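Local structure of carbonic anhydrase (Neosartorya fumigata, 6LAC) at residues Q28-C34 with I81-C87; S37-E41 with V167-A171; I94-V99 with L111-R115. The protein probably catalyses the zinc-dependent reversible hydration of carbon dioxide to hydrogencarbonate and a proton, as a beta-class carbonic anhydrase. The protein carries 1 engineered substitution. All coordinates share one frame; numbering follows the deposited sequence.

Contact 1 (Q28-C34 with I81-C87); sequences QVLWIGC and IRNIVIC. With ZN (zinc ion), chain C.
The W31 indole carries V85 on one face and C87 obliquely beside it. V85 CG1 sits 3.9 Å from the centroid of the six-membered W31 ring and 19° off its normal, a CH-pi contact displaced toward the rim. C87 reaches the same ring from a slant: its SG is 5.0 Å from the six-membered centroid, a sulfur-aromatic contact, while C87 CB lies 3.7 Å from W31 NE1. With CG anti to the backbone N (chi1 -171°), W31 runs alongside V85 in the same direction, and its NE1 donates to E41 OE1, which fixes the rotation of the indole. V29 CG1 meets V85 CG2 next to the ring. These groups lie on one face of the parallel core of the mixed sheet of this beta-class alpha/beta fold; strand 29-34 is the middle partner between 52-57 and 83-89, the two strands joined by a beta-alpha-beta crossover through helix 66-77. The paired strands run 13° apart. The ladder begins with L30 N to N83 O at 3.1 Å and continues with V85 N to L30 O, I32 N to V85 O and C87 N to I32 O, each 2.8 Å. On the other face L30 CD2 lies 4.0 Å from I84 CG1, and I32 CD1 crosses to I84 CG2 at 3.8 Å. One water links Q28 O to N83 ND2, while N83 OD1 accepts from W164 NE1; another links C34 N to C87 O where the strands part. Beyond it C34 SG binds zinc at 2.2 Å, with D36, H89 and C92 completing the site.

Contact 2 (S37-E41 with V167-A171); sequences SGADE and VYDKA. Engineered in segment 37-41: A39 (natural residue Cys).
This is an aromatic packing contact: the loop after strand 29-34 lies over the side chain of Y168, near the C-terminal end of strand 162-169 in the core sheet of the beta-class carbonic anhydrase fold. The Y168 ring is sandwiched. Over the centre of one face sits E41 CA, 3.5 Å from the ring centroid and 10° off the normal, a CH-pi contact; over the centre of the opposite face lies the backbone N of K170. E41 CB continues across the rim to Y168 CD2 at 3.5 Å. The ring stands out from its strand with CG anti to the backbone N (chi1 163°), a course that brings the hydroxyl to the loop backbone, where D40 N donates to Y168 OH over 3.0 Å in a rather bent bond (147°). At the ring edge, A39 CB approaches Y168 OH to 3.5 Å and also touches K170 CB at 3.9 Å. A39 is an engineered residue; the natural cysteine has been seen in an interchain disulfide and as a ligand of a second zinc ion. The E41 carboxylate is held at both oxygens: OE1 by R56 (salt bridge) and W31 NE1, OE2 by S37 OG at 2.7 Å, which arrives from above the carboxylate plane. S37 also touches the zinc ligand H89, placing the loop close to the metal site. The lysine end is tied to the loop through solvent: one water lies between S37 O and K170 NZ, 3.1 Å from the latter atom.

Contact 3 (I94-V99 with L111-R115); sequences IASGEV and LDTLR
The loop that follows zinc ligand C92 folds against helix 107-117 here, beginning in an inverse gamma turn centred on A95, closed by a weak bond from S96 N to I94 O. Two helix side chains one turn apart receive it. L111 forks at the start of the loop: CD1 presses on the backbone, 3.2 Å from I94 O, while CD2 reaches A95 CB at 4.1 Å. I94 itself turns its side-chain end away, toward D36 and toward Y74 of the second subunit. R115 reaches the later part of the loop. Bent at chi3 (-90°), its chain lays the guanidinium against the loop backbone, with E98 O and V99 N over one face. NH1 donates to G97 O at 3.0 Å, meeting that carbonyl from well above its plane, 59° out. E98 bends its chain back across R115, bringing OE1 to 3.5 Å from R115 CD; the charges are near, but OE1 lies well out of the guanidinium plane and no N-H points at it. The other terminal nitrogen, NH2, is held from its own helix: D112 OD1 lies in the guanidinium plane and takes a nearly straight salt-bridge bond from R115 NH2 at 3.3 Å.

How the contacts relate
From the N terminus, 28-34 opens contact 1 and runs to the zinc site; 37-41, just beyond it, opens contact 2. Contact 1 closes first, at 81-87, after the chain has passed through strand 52-57 and helix 66-77. Contact 2 closes only at 167-171, so the two loops cross. Contact 3 follows contact 1 in series and is nested within contact 2, closing a short excursion from 94-99 to 111-115. Contacts 1 and 2 meet on neighbouring strands of one sheet, where the C87 sulfur packs against Y168 CB. Contact 3 touches contact 1 beside the metal, I94 against C34, where the loop after strand 83-89 packs against the end of strand 29-34.

Contact 1 (Q28-C34 with I81-C87)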
loop_
_atom_site.group_PDB
_atom_site.type_symbol
_atom_site.label_atom_id
_atom_site.label_comp_id
_atom_site.label_asym_id
_atom_site.label_seq_id
_atom_site.Cartn_x
_atom_site.Cartn_y
_atom_site.Cartn_z
ATOM N N GLN A 28 0.154 16.854 3.214
ATOM C CA GLN A 28 0.127 15.393 3.005
ATOM C C GLN A 28 1.333 14.779 3.667
ATOM O O GLN A 28 2.413 15.334 3.677
ATOM C CB GLN A 28 0.057 15.061 1.536
ATOM C CG GLN A 28 -1.373 15.091 1.020
ATOM C CD GLN A 28 -1.352 14.804 -0.450
ATOM O OE1 GLN A 28 -0.781 15.585 -1.217
ATOM N NE2 GLN A 28 -1.857 13.644 -0.831
ATOM N N VAL A 29 1.125 13.577 4.206
ATOM C CA VAL A 29 2.189 12.779 4.852
ATOM C C VAL A 29 2.293 11.461 4.097
ATOM O O VAL A 29 1.236 10.816 3.867
ATOM C CB VAL A 29 1.864 12.559 6.339
ATOM C CG1 VAL A 29 2.881 11.652 6.982
ATOM C CG2 VAL A 29 1.692 13.905 7.077
ATOM N N LEU A 30 3.497 11.055 3.736
ATOM C CA LEU A 30 3.694 9.706 3.140
ATOM C C LEU A 30 3.713 8.738 4.303
ATOM O O LEU A 30 4.619 8.776 5.164
ATOM C CB LEU A 30 4.990 9.673 2.348
ATOM C CG LEU A 30 5.471 8.282 1.918
ATOM C CD1 LEU A 30 4.436 7.555 1.053
ATOM C CD2 LEU A 30 6.781 8.371 1.216
ATOM N N TRP A 31 2.727 7.847 4.329
ATOM C CA TRP A 31 2.529 6.832 5.391
ATOM C C TRP A 31 2.939 5.495 4.809
ATOM O O TRP A 31 2.224 5.040 3.875
ATOM C CB TRP A 31 1.093 6.835 5.873
ATOM C CG TRP A 31 0.871 5.987 7.075
ATOM C CD1 TRP A 31 0.647 4.642 7.153
ATOM C CD2 TRP A 31 0.870 6.467 8.418
ATOM N NE1 TRP A 31 0.556 4.259 8.461
ATOM C CE2 TRP A 31 0.668 5.358 9.261
ATOM C CE3 TRP A 31 1.051 7.718 8.997
ATOM C CZ2 TRP A 31 0.628 5.487 10.664
ATOM C CZ3 TRP A 31 1.001 7.838 10.361
ATOM C CH2 TRP A 31 0.793 6.750 11.171
ATOM N N ILE A 32 3.975 4.864 5.280
ATOM C CA ILE A 32 4.474 3.552 4.814
ATOM C C ILE A 32 4.100 2.529 5.850
ATOM O O ILE A 32 4.614 2.578 6.961
ATOM C CB ILE A 32 5.959 3.576 4.545
ATOM C CG1 ILE A 32 6.285 4.612 3.473
ATOM C CG2 ILE A 32 6.470 2.197 4.168
ATOM C CD1 ILE A 32 7.753 4.977 3.369
ATOM N N GLY A 33 3.174 1.654 5.522
ATOM C CA GLY A 33 2.654 0.625 6.412
ATOM C C GLY A 33 2.797 -0.727 5.749
ATOM O O GLY A 33 3.233 -0.899 4.598
ATOM N N CYS A 34 2.412 -1.747 6.498
ATOM C CA CYS A 34 2.520 -3.170 6.075
ATOM C C CYS A 34 1.185 -3.721 5.577
ATOM O O CYS A 34 0.110 -3.480 6.141
ATOM C CB CYS A 34 3.009 -4.032 7.214
ATOM S SG CYS A 34 3.202 -5.777 6.741
ATOM N N ILE A 81 5.869 16.567 -0.153
ATOM C CA ILE A 81 5.675 16.026 1.211
ATOM C C ILE A 81 6.931 16.282 2.025
ATOM O O ILE A 81 8.028 15.935 1.550
ATOM C CB ILE A 81 5.270 14.544 1.109
ATOM C CG1 ILE A 81 3.826 14.482 0.635
ATOM C CG2 ILE A 81 5.421 13.802 2.421
ATOM C CD1 ILE A 81 3.241 13.111 0.334
ATOM N N ARG A 82 6.708 16.708 3.265
ATOM C CA ARG A 82 7.794 17.053 4.194
ATOM C C ARG A 82 7.918 16.119 5.380
ATOM O O ARG A 82 8.876 16.225 6.163
ATOM C CB ARG A 82 7.629 18.462 4.757
ATOM C CG ARG A 82 7.452 19.536 3.696
ATOM C CD ARG A 82 8.472 19.458 2.621
ATOM N NE ARG A 82 8.664 20.810 2.099
ATOM C CZ ARG A 82 9.292 21.095 0.979
ATOM N NH1 ARG A 82 9.427 22.359 0.618
ATOM N NH2 ARG A 82 9.793 20.129 0.233
ATOM N N ASN A 83 7.019 15.123 5.443
ATOM C CA ASN A 83 7.018 14.140 6.540
ATOM C C ASN A 83 6.706 12.755 5.960
ATOM O O ASN A 83 5.737 12.621 5.201
ATOM C CB ASN A 83 6.015 14.470 7.631
ATOM C CG ASN A 83 6.414 15.694 8.457
ATOM O OD1 ASN A 83 7.267 15.562 9.326
ATOM N ND2 ASN A 83 5.824 16.835 8.096
ATOM N N ILE A 84 7.472 11.796 6.418
ATOM C CA ILE A 84 7.303 10.360 6.066
ATOM C C ILE A 84 7.164 9.621 7.386
ATOM O O ILE A 84 8.008 9.877 8.272
ATOM C CB ILE A 84 8.481 9.822 5.272
ATOM C CG1 ILE A 84 8.620 10.577 3.954
ATOM C CG2 ILE A 84 8.307 8.304 5.036
ATOM C CD1 ILE A 84 9.855 10.252 3.135
ATOM N N VAL A 85 6.175 8.764 7.544
ATOM C CA VAL A 85 6.076 7.888 8.720
ATOM C C VAL A 85 6.275 6.470 8.239
ATOM O O VAL A 85 5.528 6.068 7.299
ATOM C CB VAL A 85 4.726 8.079 9.416
ATOM C CG1 VAL A 85 4.650 7.127 10.611
ATOM C CG2 VAL A 85 4.525 9.498 9.880
ATOM N N ILE A 86 7.153 5.701 8.838
ATOM C CA ILE A 86 7.207 4.232 8.653
ATOM C C ILE A 86 6.542 3.612 9.861
ATOM O O ILE A 86 7.020 3.809 10.987
ATOM C CB ILE A 86 8.627 3.729 8.438
ATOM C CG1 ILE A 86 9.241 4.471 7.253
ATOM C CG2 ILE A 86 8.648 2.205 8.267
ATOM C CD1 ILE A 86 10.611 4.019 6.862
ATOM N N CYS A 87 5.403 2.992 9.642
ATOM C CA CYS A 87 4.603 2.398 10.716
ATOM C C CYS A 87 4.690 0.886 10.641
ATOM O O CYS A 87 4.190 0.293 9.660
ATOM C CB CYS A 87 3.176 2.816 10.600
ATOM S SG CYS A 87 2.186 2.345 12.047
HETATM ZN ZN ZN C . 2.892 -6.763 8.741
HETATM O O HOH W 1 3.652 16.679 6.103
HETATM O O HOH W 2 2.036 -1.419 9.313
#

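Contact 2 (S37-E41 with V167-A171)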
loop_
_atom_site.group_PDB
_atom_site.type_symbol
_atom_site.label_atom_id
_atom_site.label_comp_id
_atom_site.label_asym_id
_atom_site.label_seq_id
_atom_site.Cartn_x
_atom_site.Cartn_y
_atom_site.Cartn_z
ATOM N N SER A 37 -1.254 -5.486 8.080
ATOM C CA SER A 37 -1.589 -4.785 9.341
ATOM C C SER A 37 -2.988 -5.250 9.766
ATOM O O SER A 37 -3.205 -5.502 10.948
ATOM C CB SER A 37 -1.432 -3.327 9.169
ATOM O OG SER A 37 -1.706 -2.634 10.370
ATOM N N GLY A 38 -3.964 -5.296 8.869
ATOM C CA GLY A 38 -5.215 -6.068 9.113
ATOM C C GLY A 38 -6.066 -5.491 10.216
ATOM O O GLY A 38 -6.844 -6.306 10.833
ATOM N N ALA A 39 -6.049 -4.208 10.488
ATOM C CA ALA A 39 -6.823 -3.657 11.622
ATOM C C ALA A 39 -7.091 -2.157 11.392
ATOM O O ALA A 39 -7.527 -1.819 10.284
ATOM C CB ALA A 39 -6.082 -3.959 12.908
ATOM N N ASP A 40 -6.906 -1.322 12.403
ATOM C CA ASP A 40 -7.311 0.103 12.330
ATOM C C ASP A 40 -6.083 0.985 12.513
ATOM O O ASP A 40 -6.148 2.007 13.217
ATOM C CB ASP A 40 -8.403 0.395 13.373
ATOM C CG ASP A 40 -9.626 -0.471 13.241
ATOM O OD1 ASP A 40 -9.992 -0.801 12.101
ATOM O OD2 ASP A 40 -10.221 -0.753 14.274
ATOM N N GLU A 41 -4.944 0.645 11.905
ATOM C CA GLU A 41 -3.698 1.412 12.058
ATOM C C GLU A 41 -3.851 2.895 11.769
ATOM O O GLU A 41 -3.358 3.715 12.550
ATOM C CB GLU A 41 -2.685 0.805 11.103
ATOM C CG GLU A 41 -1.349 1.507 11.036
ATOM C CD GLU A 41 -0.495 0.803 10.013
ATOM O OE1 GLU A 41 0.006 1.480 9.093
ATOM O OE2 GLU A 41 -0.258 -0.387 10.195
ATOM N N VAL A 167 5.243 2.222 15.839
ATOM C CA VAL A 167 4.602 0.883 15.824
ATOM C C VAL A 167 3.189 0.978 16.333
ATOM O O VAL A 167 2.928 1.659 17.338
ATOM C CB VAL A 167 5.395 -0.119 16.638
ATOM C CG1 VAL A 167 4.821 -1.497 16.484
ATOM C CG2 VAL A 167 6.854 -0.083 16.330
ATOM N N TYR A 168 2.285 0.351 15.624
ATOM C CA TYR A 168 0.870 0.300 15.971
ATOM C C TYR A 168 0.579 -1.013 16.677
ATOM O O TYR A 168 0.977 -2.074 16.236
ATOM C CB TYR A 168 0.068 0.415 14.699
ATOM C CG TYR A 168 -1.362 -0.000 14.807
ATOM C CD1 TYR A 168 -2.248 0.648 15.631
ATOM C CD2 TYR A 168 -1.852 -1.027 14.005
ATOM C CE1 TYR A 168 -3.586 0.225 15.727
ATOM C CE2 TYR A 168 -3.176 -1.429 14.032
ATOM C CZ TYR A 168 -4.026 -0.805 14.924
ATOM O OH TYR A 168 -5.364 -1.196 14.954
ATOM N N ASP A 169 -0.151 -0.891 17.791
ATOM C CA ASP A 169 -0.588 -2.066 18.594
ATOM C C ASP A 169 -2.113 -2.192 18.540
ATOM O O ASP A 169 -2.803 -1.345 19.158
ATOM C CB ASP A 169 -0.126 -1.854 20.036
ATOM C CG ASP A 169 -0.323 -3.069 20.918
ATOM O OD1 ASP A 169 -1.316 -3.793 20.694
ATOM O OD2 ASP A 169 0.552 -3.282 21.791
ATOM N N LYS A 170 -2.617 -3.168 17.790
ATOM C CA LYS A 170 -4.075 -3.313 17.584
ATOM C C LYS A 170 -4.732 -3.784 18.894
ATOM O O LYS A 170 -5.944 -3.705 18.935
ATOM C CB LYS A 170 -4.382 -4.205 16.389
ATOM C CG LYS A 170 -3.947 -5.639 16.522
ATOM C CD LYS A 170 -4.349 -6.467 15.339
ATOM C CE LYS A 170 -3.775 -7.868 15.326
ATOM N NZ LYS A 170 -2.310 -7.900 15.149
ATOM N N ALA A 171 -3.969 -4.237 19.869
ATOM C CA ALA A 171 -4.547 -4.725 21.153
ATOM C C ALA A 171 -4.814 -3.530 22.095
ATOM O O ALA A 171 -5.946 -3.445 22.650
ATOM C CB ALA A 171 -3.689 -5.823 21.731
HETATM O O HOH W 3 -1.786 -5.399 13.392
HETATM O O HOH W 4 -2.680 -8.163 11.920
#

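Contact 3 (I94-V99 with L111-R115)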
loop_
_atom_site.group_PDB
_atom_site.type_symbol
_atom_site.label_atom_id
_atom_site.label_comp_id
_atom_site.label_asym_id
_atom_site.label_seq_id
_atom_site.Cartn_x
_atom_site.Cartn_y
_atom_site.Cartn_z
ATOM N N ILE A 94 4.979 -10.959 8.493
ATOM C CA ILE A 94 6.156 -10.815 7.624
ATOM C C ILE A 94 7.378 -10.569 8.518
ATOM O O ILE A 94 8.405 -11.314 8.373
ATOM C CB ILE A 94 5.873 -9.748 6.545
ATOM C CG1 ILE A 94 4.764 -10.200 5.596
ATOM C CG2 ILE A 94 7.136 -9.398 5.806
ATOM C CD1 ILE A 94 4.204 -9.082 4.778
ATOM N N ALA A 95 7.397 -9.545 9.372
ATOM C CA ALA A 95 8.536 -9.286 10.302
ATOM C C ALA A 95 8.339 -10.126 11.562
ATOM O O ALA A 95 7.898 -9.622 12.578
ATOM C CB ALA A 95 8.709 -7.820 10.572
ATOM N N SER A 96 8.560 -11.432 11.414
ATOM C CA SER A 96 8.263 -12.404 12.491
ATOM C C SER A 96 9.097 -13.647 12.262
ATOM O O SER A 96 9.554 -13.893 11.146
ATOM C CB SER A 96 6.804 -12.760 12.636
ATOM O OG SER A 96 6.430 -13.880 11.856
ATOM N N GLY A 97 9.260 -14.401 13.342
ATOM C CA GLY A 97 9.879 -15.735 13.319
ATOM C C GLY A 97 11.293 -15.696 12.804
ATOM O O GLY A 97 11.987 -14.638 12.944
ATOM N N GLU A 98 11.719 -16.813 12.203
ATOM C CA GLU A 98 13.135 -17.087 11.832
ATOM C C GLU A 98 13.252 -17.337 10.326
ATOM O O GLU A 98 14.381 -17.254 9.841
ATOM C CB GLU A 98 13.673 -18.266 12.651
ATOM C CG GLU A 98 13.778 -17.982 14.136
ATOM C CD GLU A 98 14.814 -16.929 14.502
ATOM O OE1 GLU A 98 15.693 -16.622 13.650
ATOM O OE2 GLU A 98 14.741 -16.414 15.634
ATOM N N VAL A 99 12.140 -17.603 9.624
ATOM C CA VAL A 99 12.083 -17.926 8.162
ATOM C C VAL A 99 10.655 -17.693 7.651
ATOM O O VAL A 99 9.738 -17.809 8.479
ATOM C CB VAL A 99 12.496 -19.385 7.870
ATOM C CG1 VAL A 99 13.203 -19.508 6.528
ATOM C CG2 VAL A 99 13.329 -20.018 8.976
ATOM N N LEU A 111 15.252 -9.061 6.410
ATOM C CA LEU A 111 14.902 -9.729 7.684
ATOM C C LEU A 111 16.059 -10.645 8.131
ATOM O O LEU A 111 16.291 -10.713 9.339
ATOM C CB LEU A 111 13.588 -10.494 7.504
ATOM C CG LEU A 111 12.371 -9.595 7.346
ATOM C CD1 LEU A 111 11.144 -10.418 7.064
ATOM C CD2 LEU A 111 12.126 -8.718 8.549
ATOM N N ASP A 112 16.740 -11.314 7.196
ATOM C CA ASP A 112 17.898 -12.157 7.577
ATOM C C ASP A 112 18.920 -11.237 8.238
ATOM O O ASP A 112 19.486 -11.610 9.307
ATOM C CB ASP A 112 18.397 -12.987 6.389
ATOM C CG ASP A 112 17.538 -14.208 6.068
ATOM O OD1 ASP A 112 16.717 -14.627 6.930
ATOM O OD2 ASP A 112 17.676 -14.721 4.955
ATOM N N THR A 113 19.255 -10.117 7.607
ATOM C CA THR A 113 20.203 -9.165 8.184
ATOM C C THR A 113 19.738 -8.611 9.535
ATOM O O THR A 113 20.571 -8.453 10.416
ATOM C CB THR A 113 20.494 -8.049 7.198
ATOM O OG1 THR A 113 21.290 -8.659 6.192
ATOM C CG2 THR A 113 21.223 -6.891 7.829
ATOM N N LEU A 114 18.453 -8.276 9.728
ATOM C CA LEU A 114 17.981 -7.855 11.064
ATOM C C LEU A 114 18.306 -8.939 12.071
ATOM O O LEU A 114 18.736 -8.635 13.165
ATOM C CB LEU A 114 16.473 -7.627 11.103
ATOM C CG LEU A 114 15.982 -6.316 10.553
ATOM C CD1 LEU A 114 14.456 -6.344 10.609
ATOM C CD2 LEU A 114 16.563 -5.149 11.338
ATOM N N ARG A 115 17.907 -10.169 11.746
ATOM C CA ARG A 115 18.030 -11.284 12.700
ATOM C C ARG A 115 19.502 -11.486 13.051
ATOM O O ARG A 115 19.771 -11.812 14.198
ATOM C CB ARG A 115 17.369 -12.545 12.141
ATOM C CG ARG A 115 15.847 -12.436 12.083
ATOM C CD ARG A 115 15.037 -13.707 11.869
ATOM N NE ARG A 115 14.886 -13.845 10.450
ATOM C CZ ARG A 115 13.790 -13.731 9.688
ATOM N NH1 ARG A 115 12.593 -13.558 10.250
ATOM N NH2 ARG A 115 13.873 -13.803 8.360
#